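PDB 3RFW: putative peptidyl-prolyl cis-trans isomerase Cbf2 from Campylobacter jejuni, which is a SurA-like chaperone and probably catalyses the cis-trans isomerisation of proline peptide bonds in other proteins. Local coordinates for residues E18-M23 with I41-M46; A94-F99 with Q221-G226; T2-T5 with S10-D13. All coordinates share one frame; numbering follows the deposited sequence.

Contact 1 (E18-M23 with I41-M46); sequences EFFAPM and IQQYIM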
# COMPACT_ATOMS: atom_id res chain seq x y z
N GLU A 18 8.56 -16.15 27.54
CA GLU A 18 7.26 -15.49 27.56
C GLU A 18 7.31 -14.07 27.02
O GLU A 18 6.37 -13.61 26.36
CB GLU A 18 6.63 -15.50 28.96
CG GLU A 18 6.49 -16.91 29.53
CD GLU A 18 5.32 -17.06 30.52
OE1 GLU A 18 4.19 -17.30 30.03
OE2 GLU A 18 5.57 -17.06 31.76
N PHE A 19 8.41 -13.37 27.32
CA PHE A 19 8.54 -12.01 26.79
C PHE A 19 8.57 -12.02 25.24
O PHE A 19 8.04 -11.12 24.62
CB PHE A 19 9.79 -11.31 27.34
CG PHE A 19 9.95 -9.88 26.88
CD1 PHE A 19 9.17 -8.86 27.43
CD2 PHE A 19 10.90 -9.56 25.92
CE1 PHE A 19 9.28 -7.56 26.98
CE2 PHE A 19 11.10 -8.23 25.54
CZ PHE A 19 10.27 -7.22 26.04
N PHE A 20 9.24 -13.01 24.64
CA PHE A 20 9.44 -12.99 23.19
C PHE A 20 8.42 -13.83 22.39
O PHE A 20 8.42 -13.80 21.16
CB PHE A 20 10.87 -13.39 22.80
CG PHE A 20 11.88 -12.35 23.12
CD1 PHE A 20 11.91 -11.16 22.42
CD2 PHE A 20 12.76 -12.54 24.16
CE1 PHE A 20 12.84 -10.18 22.74
CE2 PHE A 20 13.68 -11.58 24.49
CZ PHE A 20 13.70 -10.37 23.80
N ALA A 21 7.60 -14.60 23.09
CA ALA A 21 6.62 -15.47 22.43
C ALA A 21 5.76 -14.78 21.34
O ALA A 21 5.62 -15.31 20.25
CB ALA A 21 5.75 -16.20 23.46
N PRO A 22 5.30 -13.55 21.59
CA PRO A 22 4.60 -12.84 20.51
C PRO A 22 5.45 -12.74 19.24
O PRO A 22 4.97 -13.07 18.15
CB PRO A 22 4.37 -11.44 21.09
CG PRO A 22 4.35 -11.67 22.59
CD PRO A 22 5.31 -12.79 22.85
N MET A 23 6.70 -12.32 19.39
CA MET A 23 7.58 -12.11 18.24
C MET A 23 8.01 -13.43 17.59
O MET A 23 8.41 -13.44 16.44
CB MET A 23 8.83 -11.30 18.63
CG MET A 23 9.99 -11.36 17.61
SD MET A 23 11.69 -11.42 18.28
CE MET A 23 12.51 -12.54 17.13
N ILE A 41 18.32 -13.03 25.39
CA ILE A 41 18.61 -12.86 26.81
C ILE A 41 19.19 -11.47 27.15
O ILE A 41 18.70 -10.81 28.07
CB ILE A 41 19.47 -13.98 27.37
CG1 ILE A 41 18.80 -15.33 27.11
CG2 ILE A 41 19.65 -13.78 28.88
CD1 ILE A 41 19.67 -16.53 27.43
N GLN A 42 20.13 -10.99 26.35
CA GLN A 42 20.71 -9.64 26.51
C GLN A 42 19.63 -8.58 26.40
O GLN A 42 19.58 -7.66 27.18
CB GLN A 42 21.74 -9.33 25.40
CG GLN A 42 23.10 -9.99 25.56
CD GLN A 42 24.15 -9.35 24.65
OE1 GLN A 42 24.88 -10.04 23.92
NE2 GLN A 42 24.19 -8.01 24.63
N GLN A 43 18.90 -8.63 25.30
CA GLN A 43 17.80 -7.72 25.08
C GLN A 43 16.82 -7.68 26.28
O GLN A 43 16.45 -6.61 26.77
CB GLN A 43 17.08 -8.09 23.80
CG GLN A 43 16.04 -7.08 23.39
CD GLN A 43 15.64 -7.20 21.92
OE1 GLN A 43 16.28 -7.93 21.13
NE2 GLN A 43 14.58 -6.49 21.55
N TYR A 44 16.51 -8.85 26.83
CA TYR A 44 15.55 -8.97 27.92
C TYR A 44 16.10 -8.39 29.21
O TYR A 44 15.41 -7.61 29.91
CB TYR A 44 15.14 -10.44 28.13
CG TYR A 44 14.19 -10.63 29.32
CD1 TYR A 44 14.68 -10.86 30.60
CD2 TYR A 44 12.82 -10.43 29.17
CE1 TYR A 44 13.85 -10.87 31.71
CE2 TYR A 44 11.95 -10.49 30.28
CZ TYR A 44 12.47 -10.73 31.54
OH TYR A 44 11.62 -10.83 32.63
N ILE A 45 17.39 -8.63 29.45
CA ILE A 45 18.10 -8.05 30.61
C ILE A 45 18.13 -6.52 30.52
O ILE A 45 17.93 -5.79 31.49
CB ILE A 45 19.56 -8.64 30.69
CG1 ILE A 45 19.48 -10.11 31.16
CG2 ILE A 45 20.42 -7.79 31.60
CD1 ILE A 45 20.72 -10.95 30.93
N MET A 46 18.31 -6.02 29.31
CA MET A 46 18.32 -4.57 29.09
C MET A 46 16.94 -3.98 29.38
O MET A 46 16.82 -2.95 30.08
CB MET A 46 18.77 -4.26 27.65
CG MET A 46 18.49 -2.82 27.18
SD MET A 46 19.70 -1.74 27.95
CE MET A 46 21.15 -2.34 27.05

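Contact 2 (A94-F99 with Q221-G226); sequences AKVKAF and QGIENG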
# COMPACT_ATOMS: atom_id res chain seq x y z
N ALA A 94 -23.02 -27.68 7.13
CA ALA A 94 -24.27 -27.48 6.38
C ALA A 94 -24.56 -26.03 6.02
O ALA A 94 -25.03 -25.74 4.91
CB ALA A 94 -25.46 -28.12 7.11
N LYS A 95 -24.24 -25.10 6.93
CA LYS A 95 -24.47 -23.66 6.64
C LYS A 95 -23.54 -23.15 5.52
O LYS A 95 -23.91 -22.31 4.69
CB LYS A 95 -24.33 -22.82 7.92
CG LYS A 95 -25.30 -23.25 9.07
CD LYS A 95 -26.00 -22.04 9.71
CE LYS A 95 -26.75 -22.38 11.02
NZ LYS A 95 -25.89 -22.93 12.10
N VAL A 96 -22.31 -23.64 5.52
CA VAL A 96 -21.33 -23.21 4.52
C VAL A 96 -21.79 -23.65 3.12
O VAL A 96 -21.98 -22.84 2.22
CB VAL A 96 -19.97 -23.88 4.83
CG1 VAL A 96 -18.94 -23.50 3.77
CG2 VAL A 96 -19.50 -23.49 6.25
N LYS A 97 -22.00 -24.96 3.00
CA LYS A 97 -22.62 -25.58 1.83
C LYS A 97 -23.90 -24.89 1.40
O LYS A 97 -24.07 -24.53 0.23
CB LYS A 97 -22.93 -27.03 2.14
CG LYS A 97 -22.74 -28.02 0.96
CD LYS A 97 -22.34 -27.29 -0.35
N ALA A 98 -24.82 -24.72 2.35
CA ALA A 98 -26.10 -24.06 2.07
C ALA A 98 -25.94 -22.65 1.51
O ALA A 98 -26.67 -22.25 0.60
CB ALA A 98 -27.00 -24.07 3.32
N PHE A 99 -24.97 -21.88 2.02
CA PHE A 99 -24.73 -20.54 1.47
C PHE A 99 -24.19 -20.62 0.04
O PHE A 99 -24.49 -19.75 -0.79
CB PHE A 99 -23.73 -19.74 2.34
CG PHE A 99 -23.54 -18.32 1.87
CD1 PHE A 99 -24.32 -17.29 2.39
CD2 PHE A 99 -22.59 -18.01 0.91
CE1 PHE A 99 -24.19 -15.99 1.91
CE2 PHE A 99 -22.42 -16.68 0.47
CZ PHE A 99 -23.24 -15.69 0.96
N GLN A 221 -13.75 -21.96 2.37
CA GLN A 221 -13.11 -21.37 3.54
C GLN A 221 -13.49 -19.91 3.68
O GLN A 221 -13.94 -19.49 4.74
CB GLN A 221 -11.59 -21.52 3.50
CG GLN A 221 -11.05 -22.72 4.29
CD GLN A 221 -11.48 -22.76 5.74
OE1 GLN A 221 -11.62 -21.72 6.41
NE2 GLN A 221 -11.68 -23.96 6.26
N GLY A 222 -13.41 -19.18 2.58
CA GLY A 222 -13.91 -17.82 2.51
C GLY A 222 -15.35 -17.66 2.96
O GLY A 222 -15.68 -16.67 3.62
N ILE A 223 -16.22 -18.60 2.58
CA ILE A 223 -17.64 -18.53 2.92
C ILE A 223 -17.75 -18.70 4.43
O ILE A 223 -18.45 -17.95 5.10
CB ILE A 223 -18.46 -19.70 2.29
CG1 ILE A 223 -18.45 -19.66 0.75
CG2 ILE A 223 -19.90 -19.69 2.81
CD1 ILE A 223 -18.80 -18.31 0.17
N GLU A 224 -17.03 -19.69 4.95
CA GLU A 224 -17.02 -19.98 6.36
C GLU A 224 -16.53 -18.81 7.22
O GLU A 224 -17.21 -18.42 8.18
CB GLU A 224 -16.21 -21.23 6.66
CG GLU A 224 -16.59 -21.82 7.99
CD GLU A 224 -15.70 -22.96 8.41
OE1 GLU A 224 -15.07 -23.59 7.54
OE2 GLU A 224 -15.68 -23.25 9.62
N ASN A 225 -15.40 -18.22 6.82
CA ASN A 225 -14.85 -17.05 7.50
C ASN A 225 -15.88 -15.95 7.58
O ASN A 225 -16.09 -15.39 8.64
CB ASN A 225 -13.62 -16.53 6.76
CG ASN A 225 -12.46 -17.46 6.86
OD1 ASN A 225 -12.47 -18.40 7.66
ND2 ASN A 225 -11.43 -17.23 6.02
N GLY A 226 -16.53 -15.68 6.46
CA GLY A 226 -17.55 -14.63 6.36
C GLY A 226 -18.81 -14.94 7.16
O GLY A 226 -19.39 -14.04 7.77

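Contact 3 (T2-T5 with S10-D13); sequences TVAT and SISD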
# COMPACT_ATOMS: atom_id res chain seq x y z
N THR A 2 17.61 -21.13 35.03
CA THR A 2 18.26 -19.84 35.13
C THR A 2 19.24 -19.69 34.00
O THR A 2 20.06 -20.56 33.78
CB THR A 2 18.99 -19.73 36.45
OG1 THR A 2 18.02 -19.72 37.49
CG2 THR A 2 19.81 -18.45 36.51
N VAL A 3 19.10 -18.62 33.23
CA VAL A 3 19.96 -18.46 32.05
C VAL A 3 20.92 -17.31 32.31
O VAL A 3 21.83 -17.04 31.53
CB VAL A 3 19.12 -18.22 30.76
CG1 VAL A 3 18.39 -19.49 30.37
CG2 VAL A 3 18.12 -17.07 30.99
N ALA A 4 20.66 -16.56 33.38
CA ALA A 4 21.48 -15.42 33.73
C ALA A 4 21.13 -14.94 35.13
O ALA A 4 20.04 -15.22 35.62
CB ALA A 4 21.32 -14.29 32.71
N THR A 5 22.03 -14.17 35.75
CA THR A 5 21.73 -13.49 37.00
C THR A 5 22.10 -12.06 36.75
O THR A 5 23.01 -11.77 35.97
CB THR A 5 22.58 -14.02 38.21
OG1 THR A 5 23.97 -13.71 38.00
CG2 THR A 5 22.43 -15.53 38.39
N SER A 10 18.21 -14.14 39.59
CA SER A 10 18.07 -15.09 38.52
C SER A 10 17.10 -14.64 37.43
O SER A 10 16.06 -14.05 37.70
CB SER A 10 17.56 -16.42 39.11
OG SER A 10 18.66 -17.14 39.65
N ILE A 11 17.48 -14.89 36.18
CA ILE A 11 16.60 -14.72 35.04
C ILE A 11 16.36 -16.13 34.52
O ILE A 11 17.31 -16.84 34.17
CB ILE A 11 17.28 -13.84 33.94
CG1 ILE A 11 17.74 -12.48 34.51
CG2 ILE A 11 16.41 -13.68 32.69
CD1 ILE A 11 16.62 -11.46 34.77
N SER A 12 15.09 -16.56 34.50
CA SER A 12 14.72 -17.84 33.90
C SER A 12 14.62 -17.79 32.39
O SER A 12 14.39 -16.73 31.81
CB SER A 12 13.37 -18.32 34.46
OG SER A 12 12.35 -17.35 34.29
N ASP A 13 14.69 -18.96 31.76
CA ASP A 13 14.34 -19.11 30.36
C ASP A 13 12.85 -18.89 30.11
O ASP A 13 12.46 -18.31 29.09
CB ASP A 13 14.79 -20.47 29.82
CG ASP A 13 14.18 -21.63 30.59
OD1 ASP A 13 13.43 -21.42 31.57
OD2 ASP A 13 14.47 -22.78 30.21
O HOH W 1 19.53 -19.78 40.50

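Contact 1 (E18-M23 with I41-M46)
Phe19 and Tyr44 mark the nearest approach of two helical segments, 18-23 and 41-46, with their CA atoms 7.7 Å apart; the segment axes pass at 11.1 Å and their N-to-C directions differ by 116°. Side chains bridge this wide gap. The two rings form an offset edge-to-face pair, with the edge of Tyr44 directed at the face of Phe19, centroids 5.5 Å apart and planes at 71°. The offset brings the tyrosine edge to the root of the phenylalanine, where Tyr44 CD2 lies 3.6 Å from Phe19 CB. With its CG anti to the backbone N, Phe19 presents an edge to its neighbour, its CD2 standing over the centre of the Phe20 ring. Phe20 reaches further across: its CE2 is 4.1 Å from Tyr44 CB, while Gln43 CG sits at the ring edge beside CZ. The extended Gln43 chain carries its amide past that edge, turned 77° from the ring plane. Leu40 also packs against Phe20. The phenol OH of Tyr44 is hydrogen-bonded to Glu15 OE2, one turn before Phe19 on the same helix. Between the segments no hydrogen bond forms, so the contact depends on aromatic and aliphatic surfaces, with the tyrosine's polar end satisfied alongside them.

Contact 2 (A94-F99 with Q221-G226)
Ile223 projects from the long C-terminal helix 216-246 against Val96 and Phe99 of helix 93-103, a steep helix-helix crossing in this SurA-like chaperone that joins the helix just before strand 108-120 to the helix just after strand 199-213, with the parvulin-type isomerase sheet between them in the chain. The segment axes approach to 9.3 Å, their directions 112° apart, and the backbones come nearest at Val96 and Glu224. Starting from its root, Ile223 CB already touches valine, lying 4.1 Å from Val96 CG1. The isoleucine then divides. Its CG2 branch, held anti to the backbone N, enters the angle between the two partners: it lies 3.7 Å from Phe99 CD2, 4.0 Å from Val96 CG1, and also against the carbonyl O of Val96. The other branch turns at CG1 (chi2 -50°) and brings CD1 near the phenylalanine, 3.9 Å from Phe99 CD2 and a similar distance from CE2. Both ends of the forked side chain thus bear on one ring, which also packs on Leu227 of the C-terminal helix. Tyr107 touches Phe99 and Ile223 alike, and Phe216 lies against Val96, extending the apolar layer beyond the two segments. Valine's second methyl serves the neighbouring residue: Val96 CG2 meets the aliphatic part of Glu224, 3.8 Å from its CG, and the extended glutamate chain leads its carboxylate away from this methyl.

Contact 3 (T2-T5 with S10-D13)
Val3 and Asp13 meet with their side chains at about a right angle, Val3 CG1 lying 3.8 Å from Asp13 CB. This valine CG1 is anti to the carbonyl carbon of its own residue (chi1 -71°), which leaves CG2 between the backbone N and that carbon, leaning over the Ile11 carbonyl O, with Ile11 CG2 a little further off. Ala4 and Ile11 share one face of the hairpin, their CB atoms 4.2 Å apart, and this face lies on helix 34-56, where Ile45 meets Ala4 and Tyr44 meets Ile11. Thr5 and Ser10 point to the other face. Ser10 OG comes within 3.4 Å of Thr2 OG1, and a water hydrogen-bonded to Ser10 OG at 2.9 Å makes a weak bond to Thr2 OG1 as well. The antiparallel pairing is broken by a classic beta bulge: Val3 and Ala4 both face Ile11, so the register slips by one residue. Val3 N donates to Ile11 O at 2.7 Å, whereas Ala4 N reaches the same oxygen only weakly, at 3.5 Å. Beyond the bulge, Ile11 N donates to Ala4 O at 2.6 Å. Ala4 and Thr5 also pair with a strand of the second subunit, which carries the sheet across the interface. Where strand 9-12 gives way to helix 13-24, Ser12 is the N-cap, its side chain capping a backbone N just past the segment, and Asp13 OD1 is hydrogen-bonded to Ala1 N.

In the fold
From the N terminus, contact 3 closes first, as the short hairpin of strands 2-6 and 9-12, and the chain passes straight from it into helix 13-24. Contact 1 then closes the loop between that helix and helix 34-56. The two touch, their centres 12 Å apart: side chains of helix 34-56 lie against the hairpin, Ile41 on Val3 among them, so hairpin and helices form one terminal unit that also meets the second subunit. After helix 63-86, contact 2, its centre about 40 Å from that of contact 1, opens and spans 121 intervening residues, including the isomerase sheet, before helix 216-246 closes it. The three follow in series along the chain, neither nesting nor crossing.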